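Local coordinates for protein aminotransferase class-III (Ochrobactrum anthropi, PDB 5GHG) that probably transfers amino groups between amines and keto compounds as an omega-transaminase, using a pyridoxal phosphate-derived cofactor, at residues Arg36-Tyr41 with Gly47-Glu52. The protein carries 1 engineered substitution. Sequence-based numbering, arbitrary orientation.
Sequences RGDGIY and GKRYIE
D38 and R49 form the one salt bridge between 36-41 and 47-52, with NH1 of R49 3.0 Å from OD2 of D38 and an N-H...O angle of 153°. The oxygen is met on its anti side, well out of the carboxylate plane, and the carboxylate and guanidinium planes are turned 48° apart. The arginine chain bends at chi3 (64°), which lays a guanidinium face over CB of Y41 and brings NH1 to 3.6 Å from CD2 of that ring. An asparagine at D38 would probably cost R49 its charged mate here, leaving a long, weak ion pair to E43 among its contacts, and make its guanidinium freer to swing. Backbone evidence defines the fold: a type II' turn from D38 to Y41, closed by paired D38-Y41 bonds, joins strands 32-38 and 41-44 into a two-residue beta hairpin, and 49-52 follows as third strand of the meander, with 414-419 parallel beyond it, consistent with the smaller domain of fold-type I aminotransferases. Y41 and I51 are a non-hydrogen-bonded pair; beside it, N of E52 donates to O of I40 at 2.8 Å, and CA of Y41 lies 3.1 Å from O of Y50 in a CA-H...O contact. Apolar packing runs along the face carrying Y41 and I51: CE1 of Y41 meets CG1 of I51 at 3.7 Å, while CD1 of I40 reaches CG2 of I51 at 3.9 Å. CG1 of I40 sits over the centre of the Y41 ring, whose OH bonds Q435 of helix 433-455.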
loop_
_atom_site.group_PDB
_atom_site.type_symbol
_atom_site.label_atom_id
_atom_site.label_comp_id
_atom_site.label_asym_id
_atom_site.label_seq_id
_atom_site.Cartn_x
_atom_site.Cartn_y
_atom_site.Cartn_z
ATOM N N ARG B 36 -10.928 -7.751 -20.681
ATOM C CA ARG B 36 -12.253 -7.462 -20.165
ATOM C C ARG B 36 -12.784 -8.629 -19.370
ATOM O O ARG B 36 -12.260 -9.746 -19.459
ATOM C CB ARG B 36 -13.221 -7.087 -21.301
ATOM C CG ARG B 36 -13.401 -8.133 -22.350
ATOM C CD ARG B 36 -14.351 -7.642 -23.466
ATOM N NE ARG B 36 -15.241 -6.608 -22.963
ATOM C CZ ARG B 36 -15.184 -5.330 -23.330
ATOM N NH1 ARG B 36 -14.290 -4.936 -24.244
ATOM N NH2 ARG B 36 -16.014 -4.447 -22.785
ATOM N N GLY B 37 -13.792 -8.356 -18.553
ATOM C CA GLY B 37 -14.356 -9.364 -17.684
ATOM C C GLY B 37 -15.851 -9.492 -17.878
ATOM O O GLY B 37 -16.514 -8.580 -18.364
ATOM N N ASP B 38 -16.378 -10.636 -17.467
ATOM C CA ASP B 38 -17.797 -10.938 -17.642
ATOM C C ASP B 38 -18.164 -12.047 -16.660
ATOM O O ASP B 38 -17.887 -13.221 -16.927
ATOM C CB ASP B 38 -18.058 -11.351 -19.100
ATOM C CG ASP B 38 -19.430 -11.956 -19.311
ATOM O OD1 ASP B 38 -20.332 -11.693 -18.513
ATOM O OD2 ASP B 38 -19.598 -12.686 -20.310
ATOM N N GLY B 39 -18.796 -11.676 -15.545
ATOM C CA GLY B 39 -19.165 -12.678 -14.557
ATOM C C GLY B 39 -17.934 -13.403 -14.036
ATOM O O GLY B 39 -16.979 -12.777 -13.548
ATOM N N ILE B 40 -17.920 -14.734 -14.129
ATOM C CA ILE B 40 -16.758 -15.482 -13.656
ATOM C C ILE B 40 -15.646 -15.558 -14.699
ATOM O O ILE B 40 -14.606 -16.166 -14.422
ATOM C CB ILE B 40 -17.088 -16.924 -13.225
ATOM C CG1 ILE B 40 -17.455 -17.797 -14.431
ATOM C CG2 ILE B 40 -18.190 -16.922 -12.146
ATOM C CD1 ILE B 40 -17.459 -19.312 -14.105
ATOM N N TYR B 41 -15.837 -14.956 -15.870
ATOM C CA TYR B 41 -14.912 -15.085 -16.987
ATOM C C TYR B 41 -14.100 -13.814 -17.205
ATOM O O TYR B 41 -14.557 -12.700 -16.925
ATOM C CB TYR B 41 -15.650 -15.403 -18.301
ATOM C CG TYR B 41 -16.636 -16.557 -18.201
ATOM C CD1 TYR B 41 -16.218 -17.874 -18.352
ATOM C CD2 TYR B 41 -17.984 -16.315 -17.986
ATOM C CE1 TYR B 41 -17.135 -18.941 -18.259
ATOM C CE2 TYR B 41 -18.904 -17.362 -17.881
ATOM C CZ TYR B 41 -18.474 -18.667 -18.022
ATOM O OH TYR B 41 -19.402 -19.690 -17.916
ATOM N N GLY B 47 -8.806 -12.414 -27.445
ATOM C CA GLY B 47 -10.185 -12.859 -27.494
ATOM C C GLY B 47 -10.466 -14.166 -26.791
ATOM O O GLY B 47 -11.633 -14.560 -26.702
ATOM N N LYS B 48 -9.446 -14.863 -26.303
ATOM C CA LYS B 48 -9.683 -16.126 -25.607
ATOM C C LYS B 48 -10.337 -15.864 -24.257
ATOM O O LYS B 48 -9.933 -14.944 -23.532
ATOM C CB LYS B 48 -8.380 -16.884 -25.418
ATOM C CG LYS B 48 -7.790 -17.461 -26.701
ATOM C CD LYS B 48 -6.467 -18.181 -26.394
ATOM C CE LYS B 48 -6.504 -18.904 -25.029
ATOM N NZ LYS B 48 -7.448 -20.069 -24.969
ATOM N N ARG B 49 -11.334 -16.682 -23.915
ATOM C CA ARG B 49 -12.051 -16.566 -22.648
ATOM C C ARG B 49 -11.655 -17.672 -21.677
ATOM O O ARG B 49 -11.360 -18.799 -22.074
ATOM C CB ARG B 49 -13.561 -16.578 -22.873
ATOM C CG ARG B 49 -14.043 -15.300 -23.560
ATOM C CD ARG B 49 -15.469 -15.438 -24.081
ATOM N NE ARG B 49 -16.434 -15.640 -23.005
ATOM C CZ ARG B 49 -16.933 -14.668 -22.252
ATOM N NH1 ARG B 49 -17.830 -14.949 -21.313
ATOM N NH2 ARG B 49 -16.534 -13.424 -22.423
ATOM N N TYR B 50 -11.645 -17.335 -20.388
ATOM C CA TYR B 50 -11.247 -18.256 -19.329
ATOM C C TYR B 50 -12.182 -18.130 -18.145
ATOM O O TYR B 50 -12.630 -17.025 -17.815
ATOM C CB TYR B 50 -9.839 -17.952 -18.807
ATOM C CG TYR B 50 -8.782 -17.771 -19.861
ATOM C CD1 TYR B 50 -8.640 -16.555 -20.529
ATOM C CD2 TYR B 50 -7.921 -18.812 -20.182
ATOM C CE1 TYR B 50 -7.658 -16.382 -21.493
ATOM C CE2 TYR B 50 -6.938 -18.651 -21.147
ATOM C CZ TYR B 50 -6.810 -17.431 -21.791
ATOM O OH TYR B 50 -5.843 -17.265 -22.736
ATOM N N ILE B 51 -12.441 -19.252 -17.481
ATOM C CA ILE B 51 -12.981 -19.210 -16.132
ATOM C C ILE B 51 -11.872 -18.697 -15.205
ATOM O O ILE B 51 -10.781 -19.268 -15.162
ATOM C CB ILE B 51 -13.467 -20.586 -15.677
ATOM C CG1 ILE B 51 -14.678 -21.030 -16.491
ATOM C CG2 ILE B 51 -13.748 -20.576 -14.154
ATOM C CD1 ILE B 51 -15.149 -22.454 -16.176
ATOM N N GLU B 52 -12.151 -17.606 -14.490
ATOM C CA GLU B 52 -11.207 -17.097 -13.495
ATOM C C GLU B 52 -11.461 -17.860 -12.197
ATOM O O GLU B 52 -12.159 -17.408 -11.277
ATOM C CB GLU B 52 -11.328 -15.585 -13.335
ATOM C CG GLU B 52 -9.983 -14.825 -13.558
ATOM C CD GLU B 52 -8.897 -15.225 -12.557
ATOM O OE1 GLU B 52 -9.235 -15.870 -11.536
ATOM O OE2 GLU B 52 -7.696 -14.922 -12.783
#